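Long-range contacts in possible translation initiation inhibitor (Rhodopseudomonas palustris, PDB 3LME), which is of unknown function but belongs to the YjgF-like family of small alpha/beta proteins and is modelled as an assembly of three copies: residues K11-S16 with H35-V40; A25-F30 with T125-A130; G47-I52 with N91-D96; T77-D82 with T107-P112. The protein carries 1 engineered substitution. One frame throughout, in Å; residues are numbered along the deposited sequence.

Contact 1 (K11-S16 with H35-V40). Engineered in segment 35-40: His-35 (natural residue Arg).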
loop_
_atom_site.group_PDB
_atom_site.type_symbol
_atom_site.label_atom_id
_atom_site.label_comp_id
_atom_site.label_asym_id
_atom_site.label_seq_id
_atom_site.Cartn_x
_atom_site.Cartn_y
_atom_site.Cartn_z
ATOM N N LYS A 11 9.253 17.268 -17.116
ATOM C CA LYS A 11 8.103 16.402 -17.475
ATOM C C LYS A 11 7.263 15.960 -16.244
ATOM O O LYS A 11 6.200 15.365 -16.385
ATOM C CB LYS A 11 8.561 15.201 -18.313
ATOM C CG LYS A 11 8.735 15.499 -19.807
ATOM C CD LYS A 11 10.068 14.892 -20.374
ATOM C CE LYS A 11 10.329 15.317 -21.839
ATOM N NZ LYS A 11 11.742 15.793 -22.079
ATOM N N THR A 12 7.723 16.366 -15.065
ATOM C CA THR A 12 7.363 15.819 -13.765
ATOM C C THR A 12 6.717 16.866 -12.846
ATOM O O THR A 12 6.854 18.062 -13.085
ATOM C CB THR A 12 8.657 15.270 -13.122
ATOM O OG1 THR A 12 8.645 13.841 -13.157
ATOM C CG2 THR A 12 8.865 15.748 -11.722
ATOM N N ILE A 13 5.979 16.392 -11.833
ATOM C CA ILE A 13 5.454 17.197 -10.716
ATOM C C ILE A 13 6.623 17.835 -9.965
ATOM O O ILE A 13 7.720 17.309 -9.977
ATOM C CB ILE A 13 4.579 16.294 -9.753
ATOM C CG1 ILE A 13 3.167 16.146 -10.288
ATOM C CG2 ILE A 13 4.494 16.813 -8.320
ATOM C CD1 ILE A 13 2.388 17.426 -10.337
ATOM N N THR A 14 6.397 18.973 -9.320
ATOM C CA THR A 14 7.431 19.604 -8.496
ATOM C C THR A 14 6.949 19.641 -7.060
ATOM O O THR A 14 6.016 20.376 -6.753
ATOM C CB THR A 14 7.752 21.013 -9.006
ATOM O OG1 THR A 14 7.948 20.941 -10.418
ATOM C CG2 THR A 14 9.024 21.563 -8.359
ATOM N N PRO A 15 7.572 18.834 -6.176
ATOM C CA PRO A 15 7.076 18.676 -4.809
ATOM C C PRO A 15 7.123 19.988 -4.062
ATOM O O PRO A 15 8.090 20.727 -4.188
ATOM C CB PRO A 15 8.016 17.646 -4.190
ATOM C CG PRO A 15 9.173 17.599 -5.043
ATOM C CD PRO A 15 8.802 18.058 -6.408
ATOM N N SER A 16 6.051 20.263 -3.321
ATOM C CA SER A 16 5.754 21.573 -2.726
ATOM C C SER A 16 5.619 21.464 -1.217
ATOM O O SER A 16 4.996 22.330 -0.590
ATOM C CB SER A 16 4.440 22.142 -3.303
ATOM O OG SER A 16 3.310 21.415 -2.857
ATOM N N HIS A 35 -1.873 12.781 -8.151
ATOM C CA HIS A 35 -3.227 13.032 -8.612
ATOM C C HIS A 35 -3.273 13.916 -9.831
ATOM O O HIS A 35 -2.225 14.326 -10.333
ATOM C CB HIS A 35 -4.195 13.446 -7.490
ATOM C CG HIS A 35 -3.689 14.536 -6.619
ATOM N ND1 HIS A 35 -4.106 15.846 -6.753
ATOM C CD2 HIS A 35 -2.802 14.522 -5.595
ATOM C CE1 HIS A 35 -3.484 16.600 -5.860
ATOM N NE2 HIS A 35 -2.680 15.823 -5.150
ATOM N N GLY A 36 -4.479 14.175 -10.327
ATOM C CA GLY A 36 -4.694 14.791 -11.641
ATOM C C GLY A 36 -4.483 16.289 -11.682
ATOM O O GLY A 36 -5.302 17.021 -12.244
ATOM N N THR A 37 -3.378 16.753 -11.098
ATOM C CA THR A 37 -3.012 18.163 -11.169
ATOM C C THR A 37 -2.133 18.432 -12.379
ATOM O O THR A 37 -1.454 17.525 -12.864
ATOM C CB THR A 37 -2.188 18.584 -9.974
ATOM O OG1 THR A 37 -1.057 17.715 -9.879
ATOM C CG2 THR A 37 -3.007 18.525 -8.717
ATOM N N ASP A 38 -2.160 19.686 -12.840
ATOM C CA ASP A 38 -1.288 20.191 -13.885
ATOM C C ASP A 38 0.052 20.453 -13.259
ATOM O O ASP A 38 0.125 21.161 -12.268
ATOM C CB ASP A 38 -1.877 21.512 -14.427
ATOM C CG ASP A 38 -0.978 22.222 -15.473
ATOM O OD1 ASP A 38 0.260 22.322 -15.283
ATOM O OD2 ASP A 38 -1.543 22.703 -16.485
ATOM N N ARG A 39 1.115 19.930 -13.862
ATOM C CA ARG A 39 2.462 20.052 -13.295
ATOM C C ARG A 39 2.922 21.485 -13.080
ATOM O O ARG A 39 3.718 21.744 -12.180
ATOM C CB ARG A 39 3.515 19.246 -14.081
ATOM C CG ARG A 39 3.559 19.415 -15.599
ATOM C CD ARG A 39 4.908 18.925 -16.172
ATOM N NE ARG A 39 6.079 19.458 -15.441
ATOM C CZ ARG A 39 6.703 20.626 -15.697
ATOM N NH1 ARG A 39 6.300 21.440 -16.674
ATOM N NH2 ARG A 39 7.753 21.000 -14.971
ATOM N N VAL A 40 2.401 22.408 -13.893
ATOM C CA VAL A 40 2.866 23.805 -13.924
ATOM C C VAL A 40 2.189 24.619 -12.833
ATOM O O VAL A 40 2.859 25.217 -12.005
ATOM C CB VAL A 40 2.675 24.442 -15.346
ATOM C CG1 VAL A 40 2.980 25.929 -15.359
ATOM C CG2 VAL A 40 3.531 23.713 -16.397
#
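Ile-13 and Arg-39 mark the closest backbone approach of two irregular loops, 4.9 Å between their CA atoms. Neither segment is regular helix or strand, so no ladder of backbone bonds joins them. Within 35-40 the chain makes an inverse gamma turn centred on Gly-36, with a weak bond from Thr-37 N to the carbonyl of the engineered His-35. An Asx turn follows, in which Asp-38 OD1 accepts Val-40 N at 2.6 Å and is met nearly along its C-O axis.

The polar part of the contact is one bond. Arg-39 NE donates to Thr-12 O over 2.8 Å, almost straight at 168° at the hydrogen. The acceptor lies close to the guanidinium plane, at its edge, whereas NE stands above the carbonyl plane, 43° out of it. Arg-39 CG sits between the backbone N and the carbonyl carbon (chi1 49°), and the chain bends at chi3. Arg-39 CD passes 3.7 Å from Thr-12 O, and Lys-11 N lies over one face of the guanidinium.

The van der Waals part is carried by Ile-13, whose CD1 turns back to the other loop although its CB points away from it. CD1 comes within 3.5 Å of Thr-37 OG1, the two side chains crossing at about a right angle, and within 4.0 Å of Arg-39 CA. Asn-58 of helix 48-64 touches both Ile-13 and Thr-37.

The arrangement is a loop-to-loop packing: the connection between strands 4-5 and 22-25 meets the one leading from strand 28-35 into helix 48-64, within the YjgF-like fold.

Contact 2 (A25-F30 with T125-A130)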
loop_
_atom_site.group_PDB
_atom_site.type_symbol
_atom_site.label_atom_id
_atom_site.label_comp_id
_atom_site.label_asym_id
_atom_site.label_seq_id
_atom_site.Cartn_x
_atom_site.Cartn_y
_atom_site.Cartn_z
ATOM N N ALA A 25 15.153 2.500 -5.617
ATOM C CA ALA A 25 15.773 1.699 -4.576
ATOM C C ALA A 25 16.211 0.428 -5.256
ATOM O O ALA A 25 15.381 -0.448 -5.516
ATOM C CB ALA A 25 14.765 1.406 -3.471
ATOM N N GLY A 26 17.497 0.347 -5.597
ATOM C CA GLY A 26 18.030 -0.766 -6.386
ATOM C C GLY A 26 17.319 -0.903 -7.717
ATOM O O GLY A 26 17.384 -0.015 -8.548
ATOM N N ASP A 27 16.618 -2.014 -7.907
ATOM C CA ASP A 27 15.851 -2.256 -9.135
ATOM C C ASP A 27 14.458 -1.671 -9.077
ATOM O O ASP A 27 13.811 -1.536 -10.131
ATOM C CB ASP A 27 15.713 -3.751 -9.441
ATOM C CG ASP A 27 17.041 -4.424 -9.664
ATOM O OD1 ASP A 27 18.014 -3.748 -10.112
ATOM O OD2 ASP A 27 17.112 -5.641 -9.364
ATOM N N PHE A 28 13.981 -1.350 -7.872
ATOM C CA PHE A 28 12.615 -0.897 -7.734
ATOM C C PHE A 28 12.470 0.611 -7.766
ATOM O O PHE A 28 13.400 1.341 -7.385
ATOM C CB PHE A 28 12.000 -1.446 -6.473
ATOM C CG PHE A 28 11.716 -2.893 -6.538
ATOM C CD1 PHE A 28 10.446 -3.343 -6.861
ATOM C CD2 PHE A 28 12.721 -3.825 -6.271
ATOM C CE1 PHE A 28 10.182 -4.705 -6.918
ATOM C CE2 PHE A 28 12.472 -5.178 -6.318
ATOM C CZ PHE A 28 11.206 -5.622 -6.647
ATOM N N VAL A 29 11.302 1.073 -8.218
ATOM C CA VAL A 29 10.964 2.487 -8.215
ATOM C C VAL A 29 9.598 2.734 -7.573
ATOM O O VAL A 29 8.566 2.210 -8.042
ATOM C CB VAL A 29 10.960 3.026 -9.619
ATOM C CG1 VAL A 29 10.422 4.455 -9.640
ATOM C CG2 VAL A 29 12.377 2.937 -10.200
ATOM N N PHE A 30 9.602 3.533 -6.502
ATOM C CA PHE A 30 8.403 3.799 -5.721
ATOM C C PHE A 30 7.921 5.198 -5.998
ATOM O O PHE A 30 8.559 6.148 -5.629
ATOM C CB PHE A 30 8.687 3.653 -4.220
ATOM C CG PHE A 30 9.112 2.253 -3.803
ATOM C CD1 PHE A 30 8.223 1.407 -3.166
ATOM C CD2 PHE A 30 10.403 1.794 -4.050
ATOM C CE1 PHE A 30 8.614 0.124 -2.777
ATOM C CE2 PHE A 30 10.797 0.526 -3.678
ATOM C CZ PHE A 30 9.902 -0.315 -3.036
ATOM N N THR A 125 4.210 1.384 -8.022
ATOM C CA THR A 125 5.489 0.728 -7.712
ATOM C C THR A 125 5.970 -0.031 -8.953
ATOM O O THR A 125 5.214 -0.771 -9.567
ATOM C CB THR A 125 5.315 -0.225 -6.526
ATOM O OG1 THR A 125 4.686 0.493 -5.469
ATOM C CG2 THR A 125 6.648 -0.778 -6.043
ATOM N N PHE A 126 7.219 0.196 -9.335
ATOM C CA PHE A 126 7.736 -0.323 -10.597
ATOM C C PHE A 126 9.007 -1.146 -10.368
ATOM O O PHE A 126 9.777 -0.893 -9.424
ATOM C CB PHE A 126 8.031 0.820 -11.563
ATOM C CG PHE A 126 6.822 1.657 -11.936
ATOM C CD1 PHE A 126 6.264 2.566 -11.032
ATOM C CD2 PHE A 126 6.283 1.581 -13.200
ATOM C CE1 PHE A 126 5.168 3.335 -11.384
ATOM C CE2 PHE A 126 5.191 2.350 -13.562
ATOM C CZ PHE A 126 4.623 3.226 -12.658
ATOM N N TYR A 127 9.218 -2.133 -11.238
ATOM C CA TYR A 127 10.424 -2.950 -11.239
ATOM C C TYR A 127 11.108 -2.669 -12.526
ATOM O O TYR A 127 10.572 -3.042 -13.573
ATOM C CB TYR A 127 10.051 -4.412 -11.258
ATOM C CG TYR A 127 11.210 -5.368 -11.272
ATOM C CD1 TYR A 127 12.189 -5.325 -10.277
ATOM C CD2 TYR A 127 11.296 -6.363 -12.240
ATOM C CE1 TYR A 127 13.251 -6.232 -10.260
ATOM C CE2 TYR A 127 12.335 -7.277 -12.239
ATOM C CZ TYR A 127 13.322 -7.205 -11.244
ATOM O OH TYR A 127 14.366 -8.108 -11.245
ATOM N N ALA A 128 12.282 -2.042 -12.466
ATOM C CA ALA A 128 12.983 -1.646 -13.669
ATOM C C ALA A 128 14.488 -1.883 -13.564
ATOM O O ALA A 128 15.247 -0.918 -13.439
ATOM C CB ALA A 128 12.706 -0.191 -13.936
ATOM N N PRO A 129 14.943 -3.156 -13.634
ATOM C CA PRO A 129 16.369 -3.464 -13.410
ATOM C C PRO A 129 17.293 -2.597 -14.253
ATOM O O PRO A 129 16.945 -2.255 -15.377
ATOM C CB PRO A 129 16.485 -4.911 -13.871
ATOM C CG PRO A 129 15.178 -5.474 -13.662
ATOM C CD PRO A 129 14.181 -4.372 -13.969
ATOM N N ALA A 130 18.450 -2.228 -13.702
ATOM C CA ALA A 130 19.502 -1.494 -14.461
ATOM C C ALA A 130 20.490 -2.466 -15.134
ATOM O O ALA A 130 20.259 -2.915 -16.269
ATOM C CB ALA A 130 20.260 -0.482 -13.548
#
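Phe-28 and Tyr-127 project from the same face of an antiparallel pair, strands 28-30 and 125-127, in the mixed sheet of the YjgF-like fold. The short strand axes approach to 4.6 Å with their directions 164° apart. Strand 28-30 is entered through a type II' turn from Ala-25 to Phe-28.

The two rings are neither stacked nor edge-to-face: their planes stand at 47° and their centroids 5.2 Å apart. Tyr-127 CD1 lies over one face of the Phe-28 ring, displaced toward its rim, and Phe-28 CZ is its nearest atom at 3.8 Å. With CG anti to the backbone N (chi1 180°), the Tyr-127 ring is set beside Asp-27 and against Phe-28. Further along this face, Thr-125 and Phe-30 run side by side in the same direction. The Thr-125 CG2 methyl makes a CH-pi contact over the Phe-30 ring, 4.2 Å from its centroid. Other subunits pack against this face: Phe-30 of the third subunit on Phe-28, and Arg-75 of the second subunit on Phe-30.

On the other face Val-29 and Phe-126 form the hydrogen-bonded pair, linked by Val-29 N to Phe-126 O and by Phe-126 N to Val-29 O. Leu-60 and Ala-63 of helix 48-64 touch the Phe-126 side chain here. The ladder runs on past the strand end, where Ala-128 N donates to Asp-27 O over 2.8 Å.

At this end Asp-27 lies alongside Tyr-127, both side chains pointing the same way, with Asp-27 CB 3.6 Å from Tyr-127 CE1; Pro-129 CD sits over the centre of the tyrosine ring, 3.8 Å above its plane.

Contact 3 (G47-I52 with N91-D96)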
loop_
_atom_site.group_PDB
_atom_site.type_symbol
_atom_site.label_atom_id
_atom_site.label_comp_id
_atom_site.label_asym_id
_atom_site.label_seq_id
_atom_site.Cartn_x
_atom_site.Cartn_y
_atom_site.Cartn_z
ATOM N N GLY A 47 -12.822 17.825 -15.811
ATOM C CA GLY A 47 -13.307 16.628 -16.491
ATOM C C GLY A 47 -12.887 15.359 -15.778
ATOM O O GLY A 47 -11.705 15.146 -15.503
ATOM N N ASP A 48 -13.870 14.521 -15.469
ATOM C CA ASP A 48 -13.649 13.233 -14.851
ATOM C C ASP A 48 -12.488 12.481 -15.489
ATOM O O ASP A 48 -11.545 12.085 -14.817
ATOM C CB ASP A 48 -14.894 12.381 -15.024
ATOM C CG ASP A 48 -15.983 12.679 -14.004
ATOM O OD1 ASP A 48 -15.772 13.544 -13.130
ATOM O OD2 ASP A 48 -17.063 12.030 -14.086
ATOM N N GLU A 49 -12.573 12.250 -16.786
ATOM C CA GLU A 49 -11.614 11.411 -17.469
ATOM C C GLU A 49 -10.252 12.118 -17.689
ATOM O O GLU A 49 -9.188 11.519 -17.565
ATOM C CB GLU A 49 -12.251 10.961 -18.766
ATOM C CG GLU A 49 -11.402 10.118 -19.651
ATOM C CD GLU A 49 -12.197 9.634 -20.844
ATOM O OE1 GLU A 49 -13.410 9.336 -20.654
ATOM O OE2 GLU A 49 -11.614 9.555 -21.959
ATOM N N ALA A 50 -10.295 13.409 -17.993
ATOM C CA ALA A 50 -9.101 14.213 -18.110
ATOM C C ALA A 50 -8.367 14.150 -16.792
ATOM O O ALA A 50 -7.151 14.055 -16.783
ATOM C CB ALA A 50 -9.457 15.642 -18.469
ATOM N N ARG A 51 -9.100 14.169 -15.678
ATOM C CA ARG A 51 -8.494 14.161 -14.339
ATOM C C ARG A 51 -7.726 12.893 -14.054
ATOM O O ARG A 51 -6.593 12.932 -13.599
ATOM C CB ARG A 51 -9.564 14.304 -13.287
ATOM C CG ARG A 51 -9.026 14.624 -11.941
ATOM C CD ARG A 51 -8.816 16.120 -11.765
ATOM N NE ARG A 51 -9.295 16.499 -10.445
ATOM C CZ ARG A 51 -10.486 17.048 -10.207
ATOM N NH1 ARG A 51 -10.836 17.330 -8.953
ATOM N NH2 ARG A 51 -11.305 17.341 -11.214
ATOM N N ILE A 52 -8.364 11.767 -14.333
ATOM C CA ILE A 52 -7.773 10.483 -14.124
ATOM C C ILE A 52 -6.633 10.196 -15.096
ATOM O O ILE A 52 -5.566 9.700 -14.658
ATOM C CB ILE A 52 -8.836 9.402 -14.165
ATOM C CG1 ILE A 52 -9.564 9.378 -12.821
ATOM C CG2 ILE A 52 -8.202 8.039 -14.438
ATOM C CD1 ILE A 52 -10.914 8.781 -12.885
ATOM N N ASN A 91 -10.900 2.136 -15.591
ATOM C CA ASN A 91 -10.856 1.105 -16.606
ATOM C C ASN A 91 -10.583 1.706 -17.986
ATOM O O ASN A 91 -9.592 1.347 -18.646
ATOM C CB ASN A 91 -12.129 0.263 -16.585
ATOM C CG ASN A 91 -12.238 -0.585 -15.333
ATOM O OD1 ASN A 91 -11.268 -0.801 -14.593
ATOM N ND2 ASN A 91 -13.430 -1.071 -15.084
ATOM N N LYS A 92 -11.425 2.655 -18.392
ATOM C CA LYS A 92 -11.313 3.275 -19.693
ATOM C C LYS A 92 -9.909 3.906 -19.887
ATOM O O LYS A 92 -9.257 3.725 -20.927
ATOM C CB LYS A 92 -12.447 4.289 -19.828
ATOM C CG LYS A 92 -12.273 5.348 -20.847
ATOM C CD LYS A 92 -13.039 5.047 -22.136
ATOM C CE LYS A 92 -12.243 5.573 -23.373
ATOM N NZ LYS A 92 -11.240 6.691 -23.089
ATOM N N VAL A 93 -9.421 4.617 -18.880
ATOM C CA VAL A 93 -8.121 5.250 -19.023
ATOM C C VAL A 93 -6.993 4.235 -19.146
ATOM O O VAL A 93 -6.036 4.445 -19.909
ATOM C CB VAL A 93 -7.852 6.246 -17.914
ATOM C CG1 VAL A 93 -6.398 6.670 -17.945
ATOM C CG2 VAL A 93 -8.797 7.483 -18.079
ATOM N N GLN A 94 -7.112 3.132 -18.404
ATOM C CA GLN A 94 -6.124 2.079 -18.497
ATOM C C GLN A 94 -6.185 1.367 -19.859
ATOM O O GLN A 94 -5.151 1.012 -20.397
ATOM C CB GLN A 94 -6.227 1.108 -17.329
ATOM C CG GLN A 94 -5.572 1.584 -16.061
ATOM C CD GLN A 94 -5.401 0.469 -15.052
ATOM O OE1 GLN A 94 -6.345 0.072 -14.366
ATOM N NE2 GLN A 94 -4.189 -0.048 -14.953
ATOM N N LYS A 95 -7.373 1.178 -20.437
ATOM C CA LYS A 95 -7.436 0.661 -21.819
ATOM C C LYS A 95 -6.690 1.588 -22.781
ATOM O O LYS A 95 -6.047 1.136 -23.729
ATOM C CB LYS A 95 -8.871 0.461 -22.306
ATOM C CG LYS A 95 -9.399 -0.956 -22.069
ATOM C CD LYS A 95 -10.863 -1.068 -22.453
ATOM C CE LYS A 95 -11.571 -2.138 -21.607
ATOM N NZ LYS A 95 -11.562 -3.527 -22.233
ATOM N N ASP A 96 -6.760 2.889 -22.518
ATOM C CA ASP A 96 -6.124 3.853 -23.388
ATOM C C ASP A 96 -4.602 3.739 -23.328
ATOM O O ASP A 96 -3.909 3.957 -24.326
ATOM C CB ASP A 96 -6.520 5.269 -22.989
ATOM C CG ASP A 96 -7.894 5.694 -23.512
ATOM O OD1 ASP A 96 -8.504 5.004 -24.400
ATOM O OD2 ASP A 96 -8.345 6.763 -23.000
#
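Helix-on-helix packing joins Glu-49 and Ile-52, in the first turns of helix 48-64, to Lys-92 and Val-93 of helix 83-98, the two helices that lie together in this alpha/beta fold. The axes of the short segments come no closer than 10.0 Å and cross at -56°, so side chains rather than backbones meet. Gly-47 takes the N-cap position of the first helix.

The buried part is apolar. Ile-52 CG2 meets Val-93 CG2 at 3.7 Å and lies 3.9 Å from Val-93 CB. Val-93 CG2 also touches Glu-49 CG, at 4.0 Å, where the two side chains slide past each other in opposite directions. Val-89, one turn earlier on helix 83-98, touches both Glu-49 and Ile-52, and Phe-56 on helix 48-64 touches Val-93.

The solvent-facing side carries a salt-bridge network of Glu-49, Lys-92 and Asp-96. Glu-49 reaches across fully extended, CG anti to the backbone N (chi1 178°), while the Lys-92 chain bends at each torsion beyond CG. The ammonium serves two carboxylates. Lys-92 NZ bonds to Asp-96 OD2, one turn on in its own helix, at 2.9 Å and on the syn side, though somewhat tilted out of the carboxylate plane. Its partner across the contact is met from well above the carboxylate plane, 56° out of it. The two acids bring like charges together, Glu-49 OE2 and Asp-96 OD2 being 4.4 Å apart, a repulsion that the shared ammonium would be expected to offset. The bond that spans the helices runs from Lys-92 NZ to Glu-49 OE2 and measures 3.1 Å.

Contact 4 (T77-D82 with T107-P112). With SO4 (sulfate ion), chain N.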
loop_
_atom_site.group_PDB
_atom_site.type_symbol
_atom_site.label_atom_id
_atom_site.label_comp_id
_atom_site.label_asym_id
_atom_site.label_seq_id
_atom_site.Cartn_x
_atom_site.Cartn_y
_atom_site.Cartn_z
ATOM N N THR A 77 -2.203 1.128 -6.636
ATOM C CA THR A 77 -3.288 1.244 -5.666
ATOM C C THR A 77 -4.043 2.533 -5.958
ATOM O O THR A 77 -3.546 3.627 -5.736
ATOM C CB THR A 77 -2.776 1.154 -4.192
ATOM O OG1 THR A 77 -1.771 0.124 -4.088
ATOM C CG2 THR A 77 -3.924 0.827 -3.228
ATOM N N VAL A 78 -5.228 2.399 -6.528
ATOM C CA VAL A 78 -6.030 3.567 -6.845
ATOM C C VAL A 78 -7.036 3.807 -5.731
ATOM O O VAL A 78 -7.858 2.933 -5.412
ATOM C CB VAL A 78 -6.756 3.414 -8.179
ATOM C CG1 VAL A 78 -7.189 4.778 -8.719
ATOM C CG2 VAL A 78 -5.861 2.749 -9.170
ATOM N N PHE A 79 -6.937 4.978 -5.113
ATOM C CA PHE A 79 -7.946 5.445 -4.169
ATOM C C PHE A 79 -8.830 6.472 -4.870
ATOM O O PHE A 79 -8.353 7.454 -5.438
ATOM C CB PHE A 79 -7.287 6.071 -2.946
ATOM C CG PHE A 79 -6.166 5.254 -2.378
ATOM C CD1 PHE A 79 -6.408 4.329 -1.373
ATOM C CD2 PHE A 79 -4.866 5.412 -2.844
ATOM C CE1 PHE A 79 -5.379 3.563 -0.840
ATOM C CE2 PHE A 79 -3.807 4.649 -2.300
ATOM C CZ PHE A 79 -4.080 3.723 -1.298
ATOM N N VAL A 80 -10.124 6.221 -4.850
ATOM C CA VAL A 80 -11.074 7.128 -5.430
ATOM C C VAL A 80 -12.179 7.461 -4.419
ATOM O O VAL A 80 -12.262 6.909 -3.318
ATOM C CB VAL A 80 -11.705 6.557 -6.733
ATOM C CG1 VAL A 80 -10.644 6.003 -7.644
ATOM C CG2 VAL A 80 -12.741 5.491 -6.408
ATOM N N THR A 81 -13.048 8.357 -4.849
ATOM C CA THR A 81 -13.978 9.030 -3.998
ATOM C C THR A 81 -15.374 8.434 -4.127
ATOM O O THR A 81 -16.214 8.594 -3.214
ATOM C CB THR A 81 -13.892 10.532 -4.309
ATOM O OG1 THR A 81 -13.289 11.156 -3.182
ATOM C CG2 THR A 81 -15.262 11.189 -4.646
ATOM N N ASP A 82 -15.592 7.733 -5.248
ATOM C CA ASP A 82 -16.844 7.059 -5.564
ATOM C C ASP A 82 -16.489 5.898 -6.491
ATOM O O ASP A 82 -16.443 6.035 -7.694
ATOM C CB ASP A 82 -17.825 8.055 -6.212
ATOM C CG ASP A 82 -19.217 7.450 -6.518
ATOM O OD1 ASP A 82 -19.450 6.220 -6.366
ATOM O OD2 ASP A 82 -20.093 8.239 -6.934
ATOM N N THR A 107 -5.330 -2.543 -7.185
ATOM C CA THR A 107 -6.389 -2.531 -6.197
ATOM C C THR A 107 -7.090 -1.164 -6.182
ATOM O O THR A 107 -6.418 -0.152 -6.098
ATOM C CB THR A 107 -5.860 -3.009 -4.813
ATOM O OG1 THR A 107 -6.801 -2.676 -3.802
ATOM C CG2 THR A 107 -4.537 -2.366 -4.475
ATOM N N VAL A 108 -8.423 -1.150 -6.305
ATOM C CA VAL A 108 -9.232 0.089 -6.334
ATOM C C VAL A 108 -10.152 0.200 -5.103
ATOM O O VAL A 108 -11.089 -0.574 -4.955
ATOM C CB VAL A 108 -10.130 0.196 -7.646
ATOM C CG1 VAL A 108 -10.969 1.453 -7.645
ATOM C CG2 VAL A 108 -9.300 0.162 -8.940
ATOM N N LEU A 109 -9.910 1.166 -4.223
ATOM C CA LEU A 109 -10.788 1.338 -3.038
ATOM C C LEU A 109 -11.456 2.688 -3.010
ATOM O O LEU A 109 -10.896 3.662 -3.509
ATOM C CB LEU A 109 -10.013 1.194 -1.732
ATOM C CG LEU A 109 -8.756 0.355 -1.833
ATOM C CD1 LEU A 109 -7.684 1.082 -1.100
ATOM C CD2 LEU A 109 -8.973 -1.030 -1.282
ATOM N N GLN A 110 -12.645 2.743 -2.417
ATOM C CA GLN A 110 -13.284 4.022 -2.129
ATOM C C GLN A 110 -12.747 4.571 -0.824
ATOM O O GLN A 110 -12.385 3.818 0.074
ATOM C CB GLN A 110 -14.793 3.880 -2.059
ATOM C CG GLN A 110 -15.540 5.182 -2.135
ATOM C CD GLN A 110 -17.040 4.956 -2.192
ATOM O OE1 GLN A 110 -17.549 4.325 -3.131
ATOM N NE2 GLN A 110 -17.760 5.449 -1.171
ATOM N N VAL A 111 -12.715 5.884 -0.705
ATOM C CA VAL A 111 -12.092 6.516 0.440
ATOM C C VAL A 111 -12.849 7.841 0.645
ATOM O O VAL A 111 -13.464 8.325 -0.291
ATOM C CB VAL A 111 -10.574 6.608 0.155
ATOM C CG1 VAL A 111 -10.111 8.020 -0.107
ATOM C CG2 VAL A 111 -9.793 5.952 1.259
ATOM N N PRO A 112 -12.885 8.406 1.864
ATOM C CA PRO A 112 -13.757 9.599 1.955
ATOM C C PRO A 112 -13.131 10.912 1.470
ATOM O O PRO A 112 -13.805 11.699 0.821
ATOM C CB PRO A 112 -14.089 9.687 3.458
ATOM C CG PRO A 112 -13.639 8.371 4.052
ATOM C CD PRO A 112 -12.472 7.956 3.202
HETATM S S SO4 N . -10.765 -3.978 -7.194
HETATM O O1 SO4 N . -10.001 -3.214 -6.218
HETATM O O2 SO4 N . -9.855 -4.850 -7.978
HETATM O O3 SO4 N . -11.791 -4.766 -6.518
HETATM O O4 SO4 N . -11.452 -3.064 -8.114
#
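Thr-77 to Val-80 pair in parallel with Thr-107 to Gln-110, the adjacent strands of a beta-alpha-beta unit whose helix is 83-98. The strand axes run 4.8 Å apart at 20°. Val-78 N donates to Thr-107 O, Leu-109 N to Val-78 O, and Val-80 N to Leu-109 O, the last nearly straight at 174°.

The close packing is on the face of Thr-77, Phe-79, Thr-107 and Leu-109. The two threonines lie side by side, CG2 of Thr-77 against CG2 of Thr-107 at 3.5 Å. Phe-79 and Leu-109 also run alongside each other, and Leu-109 CD1 comes to 3.4 Å from Phe-79 CE1, obliquely to the ring. Leu-109 packs on Phe-79 of the third subunit and Phe-79 on Leu-109 of the second, placing this face at the subunit interface.

Past the strand ends the contact becomes looser and more exposed. The bond from Val-111 N to Val-80 O is weak, bent to 126°. Gln-110, extended beyond CG, lays its CG 3.6 Å from Thr-81 O; its OE1 accepts Val-83 N. Asp-82 stands at the N-cap position of helix 83-98, with a weak bond to its OD1 from Lys-85 N.

At the other end, Val-108 N is not bonded to strand 77-80 but donates to O1 of a sulfate ion at 2.6 Å. The ion, probably from the crystallisation liquor, is also bonded to NE2 of the engineered His-35 of the third subunit. In this engineered form a strand amide and a neighbouring chain thus hold the anion together where two subunits meet; nothing here implies that the natural protein does so.

Contacts 2 and 4 belong to one mixed sheet, in which strands 120-127 and 73-80 are neighbours; their centres lie 24 Å apart, and both reach the second and third subunits. Contact 3 joins the two helices, its centre 14 Å from that of contact 4, with helix 83-98 linking the strands of contact 4. Contact 1 lies among loops, 18 Å from contact 3 between centres, yet touches it where Gly-36 O meets Arg-51 CD at 3.7 Å. Along the chain, contact 1 crosses contact 2 and closes before contact 3 opens; contacts 3 and 4 alternate. Contact 2 pairs the third strand with the last, spanning both helices in sequence, yet lies 25 Å from contact 3, across the chain's centre.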